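Local coordinates for protein argonaute (Methanocaldococcus jannaschii, PDB 5G5S), which uses short single-stranded DNA guides to bind complementary DNA targets and slice them, and may defend the cell against invading genetic elements, at residues A[688-701]-A[705-715]. Sequence-based numbering, arbitrary orientation.
Sequences YADKFVKALGKNWK and ELLKHGFLYFI
Phe-714, next to last in the chain, packs against Phe-692 in the PIWI domain, an RNase H-like fold, and illustrates how a C-terminal tail can be folded back onto helix 684-697. The pair is a T-shaped stack: the edge of Phe-692 meets the face of Phe-714, planes at 73° and centroids 5.2 Å apart. Setting CG between its own backbone N and carbonyl carbon (chi1 49°) carries the Phe-714 ring in against the helix. Phe-714 CB meets Ala-695 CB at 3.7 Å. The backbone of Phe-714 is covered in turn: its CA sits almost squarely over the six-membered ring of Trp-700, a CH-pi contact 4.0 Å from the centroid. Toward the start of the 688-701 segment, Leu-712 CD1 lies over one face of Tyr-688, whose hydroxyl bonds to the guide-contacting Ser-671, while Ile-715 CG2 approaches CE1 of that ring. The terminal carboxylate of Ile-715, by similarity itself a manganese ligand, forms a salt bridge with Lys-485, an inferred metal ligand; the packing thus joins helix 684-697, which by similarity carries the active-site Asp-690, to the chain end. Past the C-terminal end of that helix, Tyr-713 OH donates to Lys-701 O, 2.7 Å away, on a lone pair in the carbonyl plane.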
loop_
_atom_site.group_PDB
_atom_site.type_symbol
_atom_site.label_atom_id
_atom_site.label_comp_id
_atom_site.label_asym_id
_atom_site.label_seq_id
_atom_site.Cartn_x
_atom_site.Cartn_y
_atom_site.Cartn_z
ATOM N N TYR A 688 -3.201 -6.099 -3.656
ATOM C CA TYR A 688 -3.551 -7.350 -3.000
ATOM C C TYR A 688 -2.349 -8.078 -2.399
ATOM O O TYR A 688 -2.511 -8.741 -1.377
ATOM C CB TYR A 688 -4.426 -8.244 -3.898
ATOM C CG TYR A 688 -5.835 -7.715 -4.080
ATOM C CD1 TYR A 688 -6.647 -7.440 -2.979
ATOM C CD2 TYR A 688 -6.387 -7.571 -5.349
ATOM C CE1 TYR A 688 -7.957 -6.984 -3.140
ATOM C CE2 TYR A 688 -7.695 -7.121 -5.522
ATOM C CZ TYR A 688 -8.472 -6.817 -4.413
ATOM O OH TYR A 688 -9.750 -6.349 -4.583
ATOM N N ALA A 689 -1.145 -7.924 -2.995
ATOM C CA ALA A 689 0.097 -8.475 -2.442
ATOM C C ALA A 689 0.357 -7.806 -1.066
ATOM O O ALA A 689 0.696 -8.494 -0.096
ATOM C CB ALA A 689 1.270 -8.207 -3.375
ATOM N N ASP A 690 0.160 -6.472 -0.992
ATOM C CA ASP A 690 0.331 -5.704 0.238
ATOM C C ASP A 690 -0.693 -6.112 1.306
ATOM O O ASP A 690 -0.322 -6.271 2.465
ATOM C CB ASP A 690 0.296 -4.194 -0.033
ATOM C CG ASP A 690 0.495 -3.368 1.227
ATOM O OD1 ASP A 690 1.587 -3.468 1.842
ATOM O OD2 ASP A 690 -0.461 -2.675 1.639
ATOM N N LYS A 691 -1.961 -6.326 0.900
ATOM C CA LYS A 691 -3.049 -6.763 1.778
ATOM C C LYS A 691 -2.814 -8.176 2.350
ATOM O O LYS A 691 -3.242 -8.458 3.474
ATOM C CB LYS A 691 -4.398 -6.690 1.040
ATOM C CG LYS A 691 -5.081 -5.317 1.111
ATOM C CD LYS A 691 -6.441 -5.367 0.423
ATOM C CE LYS A 691 -7.426 -4.330 0.936
ATOM N NZ LYS A 691 -8.620 -4.187 0.043
ATOM N N PHE A 692 -2.145 -9.058 1.585
ATOM C CA PHE A 692 -1.846 -10.412 2.041
ATOM C C PHE A 692 -0.724 -10.389 3.069
ATOM O O PHE A 692 -0.817 -11.074 4.088
ATOM C CB PHE A 692 -1.543 -11.373 0.875
ATOM C CG PHE A 692 -1.165 -12.769 1.335
ATOM C CD1 PHE A 692 -2.141 -13.693 1.687
ATOM C CD2 PHE A 692 0.169 -13.135 1.483
ATOM C CE1 PHE A 692 -1.791 -14.965 2.138
ATOM C CE2 PHE A 692 0.518 -14.412 1.927
ATOM C CZ PHE A 692 -0.465 -15.319 2.247
ATOM N N VAL A 693 0.323 -9.584 2.813
ATOM C CA VAL A 693 1.471 -9.421 3.714
ATOM C C VAL A 693 1.016 -8.856 5.074
ATOM O O VAL A 693 1.441 -9.380 6.109
ATOM C CB VAL A 693 2.663 -8.678 3.039
ATOM C CG1 VAL A 693 3.776 -8.343 4.037
ATOM C CG2 VAL A 693 3.231 -9.518 1.892
ATOM N N LYS A 694 0.080 -7.871 5.069
ATOM C CA LYS A 694 -0.496 -7.306 6.296
ATOM C C LYS A 694 -1.296 -8.369 7.049
ATOM O O LYS A 694 -1.130 -8.497 8.265
ATOM C CB LYS A 694 -1.380 -6.064 6.023
ATOM C CG LYS A 694 -0.670 -4.840 5.431
ATOM C CD LYS A 694 0.438 -4.265 6.322
ATOM C CE LYS A 694 1.357 -3.334 5.564
ATOM N NZ LYS A 694 2.665 -3.164 6.254
ATOM N N ALA A 695 -2.129 -9.143 6.320
ATOM C CA ALA A 695 -2.964 -10.223 6.848
ATOM C C ALA A 695 -2.119 -11.298 7.530
ATOM O O ALA A 695 -2.465 -11.751 8.621
ATOM C CB ALA A 695 -3.799 -10.844 5.737
ATOM N N LEU A 696 -0.984 -11.664 6.912
ATOM C CA LEU A 696 -0.070 -12.651 7.468
ATOM C C LEU A 696 0.620 -12.125 8.738
ATOM O O LEU A 696 0.877 -12.898 9.667
ATOM C CB LEU A 696 0.941 -13.079 6.395
ATOM C CG LEU A 696 1.642 -14.432 6.563
ATOM C CD1 LEU A 696 0.834 -15.425 7.416
ATOM C CD2 LEU A 696 1.963 -15.023 5.214
ATOM N N GLY A 697 0.862 -10.810 8.773
ATOM C CA GLY A 697 1.431 -10.108 9.916
ATOM C C GLY A 697 0.457 -10.093 11.079
ATOM O O GLY A 697 0.880 -10.109 12.237
ATOM N N LYS A 698 -0.866 -10.078 10.786
ATOM C CA LYS A 698 -1.876 -10.137 11.841
ATOM C C LYS A 698 -2.263 -11.560 12.245
ATOM O O LYS A 698 -3.211 -11.764 13.007
ATOM C CB LYS A 698 -3.063 -9.176 11.660
ATOM C CG LYS A 698 -3.642 -9.055 10.283
ATOM C CD LYS A 698 -4.581 -7.865 10.185
ATOM C CE LYS A 698 -3.886 -6.578 9.847
ATOM N NZ LYS A 698 -4.864 -5.472 9.716
ATOM N N ASN A 699 -1.449 -12.530 11.799
ATOM C CA ASN A 699 -1.576 -13.953 12.063
ATOM C C ASN A 699 -2.819 -14.631 11.478
ATOM O O ASN A 699 -3.398 -15.520 12.111
ATOM C CB ASN A 699 -1.256 -14.321 13.539
ATOM C CG ASN A 699 0.108 -13.834 13.997
ATOM O OD1 ASN A 699 1.160 -14.218 13.457
ATOM N ND2 ASN A 699 0.120 -12.943 14.983
ATOM N N TRP A 700 -3.206 -14.232 10.235
ATOM C CA TRP A 700 -4.270 -14.885 9.461
ATOM C C TRP A 700 -3.655 -16.217 8.999
ATOM O O TRP A 700 -2.436 -16.292 8.794
ATOM C CB TRP A 700 -4.626 -14.081 8.196
ATOM C CG TRP A 700 -5.744 -13.095 8.332
ATOM C CD1 TRP A 700 -5.652 -11.805 8.770
ATOM C CD2 TRP A 700 -7.103 -13.277 7.906
ATOM N NE1 TRP A 700 -6.882 -11.190 8.700
ATOM C CE2 TRP A 700 -7.790 -12.070 8.166
ATOM C CE3 TRP A 700 -7.815 -14.356 7.353
ATOM C CZ2 TRP A 700 -9.153 -11.905 7.885
ATOM C CZ3 TRP A 700 -9.163 -14.187 7.067
ATOM C CH2 TRP A 700 -9.821 -12.980 7.347
ATOM N N LYS A 701 -4.490 -17.249 8.817
ATOM C CA LYS A 701 -4.056 -18.573 8.360
ATOM C C LYS A 701 -3.684 -18.545 6.869
ATOM O O LYS A 701 -4.338 -17.858 6.082
ATOM C CB LYS A 701 -5.187 -19.588 8.600
ATOM C CG LYS A 701 -4.822 -21.045 8.349
ATOM C CD LYS A 701 -6.021 -21.972 8.537
ATOM C CE LYS A 701 -6.710 -22.311 7.235
ATOM N NZ LYS A 701 -7.808 -23.294 7.434
ATOM N N GLU A 705 -4.485 -24.227 -0.751
ATOM C CA GLU A 705 -5.459 -24.568 -1.787
ATOM C C GLU A 705 -6.233 -23.340 -2.244
ATOM O O GLU A 705 -6.383 -23.134 -3.455
ATOM C CB GLU A 705 -6.411 -25.680 -1.320
ATOM N N LEU A 706 -6.680 -22.503 -1.273
ATOM C CA LEU A 706 -7.441 -21.284 -1.532
ATOM C C LEU A 706 -6.632 -20.214 -2.230
ATOM O O LEU A 706 -7.171 -19.558 -3.106
ATOM C CB LEU A 706 -8.098 -20.711 -0.259
ATOM C CG LEU A 706 -9.098 -21.571 0.525
ATOM C CD1 LEU A 706 -9.860 -20.720 1.488
ATOM C CD2 LEU A 706 -10.075 -22.320 -0.384
ATOM N N LEU A 707 -5.360 -20.022 -1.841
ATOM C CA LEU A 707 -4.470 -19.019 -2.458
ATOM C C LEU A 707 -4.100 -19.397 -3.893
ATOM O O LEU A 707 -3.971 -18.517 -4.739
ATOM C CB LEU A 707 -3.205 -18.773 -1.607
ATOM C CG LEU A 707 -3.422 -18.223 -0.190
ATOM C CD1 LEU A 707 -2.162 -18.312 0.621
ATOM C CD2 LEU A 707 -3.953 -16.806 -0.214
ATOM N N LYS A 708 -3.963 -20.712 -4.160
ATOM C CA LYS A 708 -3.687 -21.295 -5.475
ATOM C C LYS A 708 -4.866 -20.995 -6.413
ATOM O O LYS A 708 -4.667 -20.772 -7.615
ATOM C CB LYS A 708 -3.503 -22.820 -5.337
ATOM C CG LYS A 708 -2.949 -23.487 -6.587
ATOM C CD LYS A 708 -2.662 -24.959 -6.383
ATOM C CE LYS A 708 -1.925 -25.536 -7.567
ATOM N NZ LYS A 708 -1.701 -27.001 -7.425
ATOM N N HIS A 709 -6.096 -21.009 -5.849
ATOM C CA HIS A 709 -7.332 -20.734 -6.565
ATOM C C HIS A 709 -7.711 -19.246 -6.568
ATOM O O HIS A 709 -8.749 -18.882 -7.109
ATOM C CB HIS A 709 -8.462 -21.628 -6.052
ATOM C CG HIS A 709 -8.407 -23.002 -6.624
ATOM N ND1 HIS A 709 -7.618 -23.992 -6.056
ATOM C CD2 HIS A 709 -9.016 -23.503 -7.723
ATOM C CE1 HIS A 709 -7.791 -25.065 -6.810
ATOM N NE2 HIS A 709 -8.633 -24.822 -7.820
ATOM N N GLY A 710 -6.865 -18.412 -5.971
ATOM C CA GLY A 710 -7.042 -16.966 -5.925
ATOM C C GLY A 710 -8.141 -16.417 -5.032
ATOM O O GLY A 710 -8.645 -15.328 -5.308
ATOM N N PHE A 711 -8.506 -17.133 -3.939
ATOM C CA PHE A 711 -9.512 -16.657 -2.974
ATOM C C PHE A 711 -8.906 -15.479 -2.185
ATOM O O PHE A 711 -7.863 -15.649 -1.553
ATOM C CB PHE A 711 -9.910 -17.767 -1.973
ATOM C CG PHE A 711 -10.836 -18.864 -2.443
ATOM C CD1 PHE A 711 -10.478 -19.697 -3.499
ATOM C CD2 PHE A 711 -12.023 -19.125 -1.772
ATOM C CE1 PHE A 711 -11.325 -20.725 -3.919
ATOM C CE2 PHE A 711 -12.869 -20.157 -2.191
ATOM C CZ PHE A 711 -12.509 -20.956 -3.253
ATOM N N LEU A 712 -9.572 -14.305 -2.208
ATOM C CA LEU A 712 -9.159 -13.113 -1.474
ATOM C C LEU A 712 -9.864 -13.136 -0.116
ATOM O O LEU A 712 -10.533 -12.160 0.270
ATOM C CB LEU A 712 -9.507 -11.822 -2.263
ATOM C CG LEU A 712 -8.827 -11.598 -3.624
ATOM C CD1 LEU A 712 -9.542 -10.498 -4.408
ATOM C CD2 LEU A 712 -7.343 -11.254 -3.468
ATOM N N TYR A 713 -9.716 -14.269 0.611
ATOM C CA TYR A 713 -10.348 -14.502 1.913
ATOM C C TYR A 713 -9.892 -13.554 3.024
ATOM O O TYR A 713 -10.558 -13.446 4.048
ATOM C CB TYR A 713 -10.156 -15.964 2.352
ATOM C CG TYR A 713 -8.721 -16.382 2.619
ATOM C CD1 TYR A 713 -8.069 -16.002 3.790
ATOM C CD2 TYR A 713 -8.051 -17.237 1.751
ATOM C CE1 TYR A 713 -6.748 -16.370 4.032
ATOM C CE2 TYR A 713 -6.745 -17.647 2.006
ATOM C CZ TYR A 713 -6.104 -17.224 3.156
ATOM O OH TYR A 713 -4.833 -17.658 3.433
ATOM N N PHE A 714 -8.731 -12.925 2.841
ATOM C CA PHE A 714 -8.101 -12.032 3.814
ATOM C C PHE A 714 -8.492 -10.538 3.657
ATOM O O PHE A 714 -8.060 -9.718 4.471
ATOM C CB PHE A 714 -6.570 -12.217 3.749
ATOM C CG PHE A 714 -6.032 -12.165 2.334
ATOM C CD1 PHE A 714 -5.753 -10.946 1.722
ATOM C CD2 PHE A 714 -5.827 -13.336 1.604
ATOM C CE1 PHE A 714 -5.294 -10.897 0.403
ATOM C CE2 PHE A 714 -5.383 -13.286 0.283
ATOM C CZ PHE A 714 -5.101 -12.068 -0.304
ATOM N N ILE A 715 -9.317 -10.188 2.646
ATOM C CA ILE A 715 -9.684 -8.784 2.390
ATOM C C ILE A 715 -10.726 -8.186 3.359
ATOM O O ILE A 715 -10.518 -7.039 3.809
ATOM C CB ILE A 715 -9.881 -8.401 0.881
ATOM C CG1 ILE A 715 -11.260 -8.874 0.316
ATOM C CG2 ILE A 715 -8.694 -8.888 0.047
ATOM C CD1 ILE A 715 -11.690 -8.390 -1.108
ATOM O OXT ILE A 715 -11.699 -8.878 3.718
#